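Local coordinates for protein aminopeptidase N (Francisella tularensis subsp. tularensis, PDB 5DLL) that probably degrades intracellular peptides as a zinc-dependent M1-family aminopeptidase, releasing single residues, preferably alanine, from peptide N-termini, at residues S362-E367 against S455-I460; I400-T405 against S541-V546. All coordinates share one frame; numbering follows the deposited sequence.

Both contacts tie a helix of the zinc-peptidase domain to the Ig-like β domain that follows it, and their centres lie 13 Å apart. Along the chain the segments of the two interactions alternate, with both helix segments ahead of both β-domain segments. The two contacts meet where strands 459-467 and 545-547 run parallel. Probable hydrogen bonds join Pro458 O to Lys545 N at 3.0 Å and Lys545 O to Ile460 N at 2.8 Å, linking the second segments of interactions 1 and 2. Lys545 also touches Phe365 and Thr457 of interaction 1. Neither contact reaches the zinc site of His309, His313 and Glu332.

Interaction 1 (S362-E367 against S455-I460); sequences SAQFAE and SGTPNI
Thr457 and the Phe365 ring carry this contact, which buries 111 Å² between helix 349-369 and the segment leading into strand 459-467. At the start of that segment the Ser455 backbone is tied to its own side of the interface: its N bonds Gln487 OE1 and its O bonds Lys490 NZ. Gly456 follows in an extended conformation with positive phi (87°), backbone angles at which glycine avoids a clash with the preceding carbonyl O, and delivers the chain to Thr457. The CA atoms of Thr457 and Phe365, 6.4 Å apart, are the nearest pair of CA atoms across the two segments. Thr457 places both branches over one and the same face of the ring. Its methyl, CG2, extends anti to the backbone N (OG1 at chi1 -57°) and forms a CH-pi contact, 3.7 Å from the Phe365 ring centroid and 17° off the normal; the small offset puts the methyl over the face rather than the edge. The hydroxyl sits nearer the root of the ring, with Thr457 OG1 3.5 Å from Phe365 CD1. Gln364 OE1 lies in the ring plane at its edge, while NE2 of the same amide bonds Asp368 OD2 and Thr391 OG1, fixing the amide on the helix side. Beyond Thr457, the Pro458 and Ile460 backbones pair with Lys545, whose side chain also touches Phe365. The arrangement is an interdomain packing contact, in which the entry to the first strand of the Ig-like β domain lies against a helix of the M1 peptidase domain.

Interaction 2 (I400-T405 against S541-V546); sequences IRMIHT and SAPVKV
Arg401 O, one residue ahead of the Met402 that reaches Ala542 and Pro543, accepts two bonds from Thr405: the helical one from Thr405 N at 2.9 Å and a second from Thr405 OG1 at 3.0 Å. The hydroxyl stands above the carbonyl plane, 36° out of it; this bond turns Thr405 OG1 back on its own helix, while the methyl, Thr405 CG2, faces Ser541 CB at 4.5 Å, a loose approach. Met402 does the reaching across. Its CG passes Ser541 O, and with chi2 nearly extended (170°) the sulfur is carried on to Pro543, where SD lies 3.4 Å from CD; Met402 SD also lies 4.2 Å from Ala542 CB. Pro543 is the centre of an inverse gamma turn, closed by a weak bond from Val544 N to Ala542 O (2.9 Å), through which the chain of the Ig-like domain bends just before strand 545-547. Ser541 is held on that domain by OG, which bonds Pro496 O. On the peptidase side, Phe448 also packs on Met402, and Arg401 NH1 makes a salt bridge to Glu341 OE2 on helix 328-346, the helix that supplies the zinc ligand Glu332.

Interaction 1 (S362-E367 against S455-I460)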
loop_
_atom_site.group_PDB
_atom_site.type_symbol
_atom_site.label_atom_id
_atom_site.label_comp_id
_atom_site.label_asym_id
_atom_site.label_seq_id
_atom_site.Cartn_x
_atom_site.Cartn_y
_atom_site.Cartn_z
ATOM N N SER A 362 -2.733 -6.150 11.890
ATOM C CA SER A 362 -1.794 -7.209 11.525
ATOM C C SER A 362 -0.349 -6.699 11.547
ATOM O O SER A 362 0.363 -6.902 12.527
ATOM C CB SER A 362 -2.149 -7.797 10.154
ATOM O OG SER A 362 -1.287 -8.865 9.819
ATOM N N ALA A 363 0.062 -6.002 10.490
ATOM C CA ALA A 363 1.476 -5.690 10.259
ATOM C C ALA A 363 2.012 -4.557 11.129
ATOM O O ALA A 363 3.097 -4.671 11.697
ATOM C CB ALA A 363 1.699 -5.357 8.792
ATOM N N GLN A 364 1.257 -3.466 11.226
ATOM C CA GLN A 364 1.738 -2.265 11.911
ATOM C C GLN A 364 1.888 -2.516 13.407
ATOM O O GLN A 364 2.929 -2.212 13.990
ATOM C CB GLN A 364 0.800 -1.083 11.657
ATOM C CG GLN A 364 1.438 0.286 11.843
ATOM C CD GLN A 364 1.657 0.649 13.300
ATOM O OE1 GLN A 364 0.776 0.465 14.141
ATOM N NE2 GLN A 364 2.840 1.170 13.607
ATOM N N PHE A 365 0.844 -3.068 14.017
ATOM C CA PHE A 365 0.896 -3.479 15.420
ATOM C C PHE A 365 2.033 -4.473 15.648
ATOM O O PHE A 365 2.734 -4.390 16.657
ATOM C CB PHE A 365 -0.441 -4.099 15.850
ATOM C CG PHE A 365 -1.508 -3.091 16.224
ATOM C CD1 PHE A 365 -1.435 -1.756 15.826
ATOM C CD2 PHE A 365 -2.616 -3.499 16.962
ATOM C CE1 PHE A 365 -2.430 -0.858 16.173
ATOM C CE2 PHE A 365 -3.611 -2.601 17.310
ATOM C CZ PHE A 365 -3.518 -1.280 16.915
ATOM N N ALA A 366 2.217 -5.399 14.707
ATOM C CA ALA A 366 3.296 -6.393 14.788
ATOM C C ALA A 366 4.682 -5.752 14.709
ATOM O O ALA A 366 5.621 -6.214 15.363
ATOM C CB ALA A 366 3.142 -7.445 13.696
ATOM N N GLU A 367 4.803 -4.697 13.902
ATOM C CA GLU A 367 6.048 -3.936 13.788
ATOM C C GLU A 367 6.350 -3.130 15.056
ATOM O O GLU A 367 7.505 -3.042 15.473
ATOM C CB GLU A 367 5.986 -3.004 12.576
ATOM C CG GLU A 367 7.291 -2.285 12.267
ATOM C CD GLU A 367 7.284 -1.628 10.900
ATOM O OE1 GLU A 367 6.368 -0.821 10.623
ATOM O OE2 GLU A 367 8.199 -1.917 10.102
ATOM N N SER A 455 6.644 6.185 19.722
ATOM C CA SER A 455 6.605 4.845 19.144
ATOM C C SER A 455 5.633 3.949 19.917
ATOM O O SER A 455 5.230 4.275 21.035
ATOM C CB SER A 455 8.009 4.240 19.170
ATOM O OG SER A 455 8.040 2.963 18.560
ATOM N N GLY A 456 5.247 2.833 19.307
ATOM C CA GLY A 456 4.410 1.836 19.972
ATOM C C GLY A 456 2.910 2.056 19.868
ATOM O O GLY A 456 2.445 3.172 19.623
ATOM N N THR A 457 2.166 0.965 20.067
ATOM C CA THR A 457 0.707 0.951 20.041
ATOM C C THR A 457 0.165 1.290 21.429
ATOM O O THR A 457 0.532 0.633 22.402
ATOM C CB THR A 457 0.188 -0.453 19.663
ATOM O OG1 THR A 457 0.732 -0.848 18.399
ATOM C CG2 THR A 457 -1.334 -0.477 19.588
ATOM N N PRO A 458 -0.701 2.315 21.535
ATOM C CA PRO A 458 -1.340 2.570 22.834
ATOM C C PRO A 458 -2.466 1.579 23.171
ATOM O O PRO A 458 -3.236 1.186 22.290
ATOM C CB PRO A 458 -1.901 3.996 22.693
ATOM C CG PRO A 458 -1.300 4.559 21.448
ATOM C CD PRO A 458 -0.972 3.392 20.568
ATOM N N ASN A 459 -2.539 1.184 24.440
ATOM C CA ASN A 459 -3.593 0.304 24.944
ATOM C C ASN A 459 -4.627 1.113 25.718
ATOM O O ASN A 459 -4.278 1.832 26.655
ATOM C CB ASN A 459 -2.998 -0.760 25.867
ATOM C CG ASN A 459 -2.035 -1.680 25.151
ATOM O OD1 ASN A 459 -2.445 -2.613 24.463
ATOM N ND2 ASN A 459 -0.744 -1.429 25.318
ATOM N N ILE A 460 -5.896 0.991 25.333
ATOM C CA ILE A 460 -6.968 1.748 25.978
ATOM C C ILE A 460 -7.796 0.845 26.891
ATOM O O ILE A 460 -8.477 -0.073 26.425
ATOM C CB ILE A 460 -7.898 2.421 24.945
ATOM C CG1 ILE A 460 -7.084 3.139 23.857
ATOM C CG2 ILE A 460 -8.851 3.389 25.636
ATOM C CD1 ILE A 460 -6.151 4.218 24.365
#

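Interaction 2 (I400-T405 against S541-V546)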
loop_
_atom_site.group_PDB
_atom_site.type_symbol
_atom_site.label_atom_id
_atom_site.label_comp_id
_atom_site.label_asym_id
_atom_site.label_seq_id
_atom_site.Cartn_x
_atom_site.Cartn_y
_atom_site.Cartn_z
ATOM N N ILE A 400 -3.135 11.300 9.803
ATOM C CA ILE A 400 -3.789 12.317 8.983
ATOM C C ILE A 400 -5.309 12.161 9.035
ATOM O O ILE A 400 -6.041 13.152 9.065
ATOM C CB ILE A 400 -3.251 12.267 7.541
ATOM C CG1 ILE A 400 -1.858 12.904 7.511
ATOM C CG2 ILE A 400 -4.176 12.990 6.571
ATOM C CD1 ILE A 400 -0.876 12.202 6.607
ATOM N N ARG A 401 -5.767 10.913 9.061
ATOM C CA ARG A 401 -7.183 10.599 9.219
ATOM C C ARG A 401 -7.729 11.044 10.578
ATOM O O ARG A 401 -8.877 11.467 10.680
ATOM C CB ARG A 401 -7.406 9.095 9.030
ATOM C CG ARG A 401 -8.849 8.649 9.182
ATOM C CD ARG A 401 -9.005 7.173 8.860
ATOM N NE ARG A 401 -8.752 6.897 7.448
ATOM C CZ ARG A 401 -9.599 7.159 6.458
ATOM N NH1 ARG A 401 -10.780 7.724 6.695
ATOM N NH2 ARG A 401 -9.264 6.865 5.212
ATOM N N MET A 402 -6.906 10.940 11.617
ATOM C CA MET A 402 -7.296 11.387 12.956
ATOM C C MET A 402 -7.540 12.893 13.034
ATOM O O MET A 402 -8.319 13.351 13.870
ATOM C CB MET A 402 -6.241 10.988 13.992
ATOM C CG MET A 402 -6.517 9.656 14.668
ATOM S SD MET A 402 -5.129 9.091 15.664
ATOM C CE MET A 402 -5.017 10.404 16.868
ATOM N N ILE A 403 -6.867 13.657 12.175
ATOM C CA ILE A 403 -7.086 15.101 12.089
ATOM C C ILE A 403 -8.378 15.380 11.320
ATOM O O ILE A 403 -9.109 16.317 11.643
ATOM C CB ILE A 403 -5.907 15.827 11.408
ATOM C CG1 ILE A 403 -4.594 15.560 12.158
ATOM C CG2 ILE A 403 -6.163 17.325 11.368
ATOM C CD1 ILE A 403 -3.349 15.965 11.397
ATOM N N HIS A 404 -8.649 14.569 10.300
ATOM C CA HIS A 404 -9.930 14.611 9.604
ATOM C C HIS A 404 -11.084 14.370 10.583
ATOM O O HIS A 404 -12.097 15.064 10.536
ATOM C CB HIS A 404 -9.967 13.568 8.483
ATOM C CG HIS A 404 -11.196 13.642 7.633
ATOM N ND1 HIS A 404 -12.406 13.109 8.024
ATOM C CD2 HIS A 404 -11.406 14.193 6.415
ATOM C CE1 HIS A 404 -13.307 13.328 7.084
ATOM N NE2 HIS A 404 -12.725 13.982 6.096
ATOM N N THR A 405 -10.917 13.385 11.465
ATOM C CA THR A 405 -11.921 13.047 12.481
ATOM C C THR A 405 -12.160 14.210 13.453
ATOM O O THR A 405 -13.303 14.511 13.799
ATOM C CB THR A 405 -11.496 11.791 13.280
ATOM O OG1 THR A 405 -11.222 10.716 12.373
ATOM C CG2 THR A 405 -12.582 11.348 14.243
ATOM N N SER A 541 -11.232 4.967 14.929
ATOM C CA SER A 541 -10.920 6.397 14.959
ATOM C C SER A 541 -9.481 6.696 15.380
ATOM O O SER A 541 -8.917 7.708 14.962
ATOM C CB SER A 541 -11.911 7.153 15.856
ATOM O OG SER A 541 -11.903 6.662 17.182
ATOM N N ALA A 542 -8.899 5.812 16.194
ATOM C CA ALA A 542 -7.495 5.904 16.604
ATOM C C ALA A 542 -6.802 4.534 16.479
ATOM O O ALA A 542 -7.434 3.502 16.721
ATOM C CB ALA A 542 -7.402 6.413 18.035
ATOM N N PRO A 543 -5.501 4.520 16.108
ATOM C CA PRO A 543 -4.738 3.275 15.989
ATOM C C PRO A 543 -4.288 2.718 17.345
ATOM O O PRO A 543 -3.117 2.839 17.721
ATOM C CB PRO A 543 -3.542 3.686 15.123
ATOM C CG PRO A 543 -3.322 5.116 15.459
ATOM C CD PRO A 543 -4.681 5.692 15.740
ATOM N N VAL A 544 -5.227 2.093 18.052
ATOM C CA VAL A 544 -5.013 1.630 19.424
ATOM C C VAL A 544 -5.630 0.251 19.660
ATOM O O VAL A 544 -6.566 -0.148 18.955
ATOM C CB VAL A 544 -5.621 2.624 20.442
ATOM C CG1 VAL A 544 -4.953 3.984 20.335
ATOM C CG2 VAL A 544 -7.126 2.767 20.248
ATOM N N LYS A 545 -5.087 -0.477 20.638
ATOM C CA LYS A 545 -5.753 -1.660 21.194
ATOM C C LYS A 545 -6.794 -1.176 22.195
ATOM O O LYS A 545 -6.611 -0.141 22.840
ATOM C CB LYS A 545 -4.771 -2.595 21.903
ATOM C CG LYS A 545 -3.745 -3.272 21.007
ATOM C CD LYS A 545 -3.154 -4.504 21.686
ATOM C CE LYS A 545 -1.694 -4.738 21.315
ATOM N NZ LYS A 545 -1.493 -5.085 19.881
ATOM N N VAL A 546 -7.880 -1.926 22.330
ATOM C CA VAL A 546 -9.001 -1.506 23.164
ATOM C C VAL A 546 -9.436 -2.639 24.085
ATOM O O VAL A 546 -10.018 -3.630 23.635
ATOM C CB VAL A 546 -10.191 -1.039 22.297
ATOM C CG1 VAL A 546 -11.359 -0.592 23.167
ATOM C CG2 VAL A 546 -9.754 0.086 21.370
#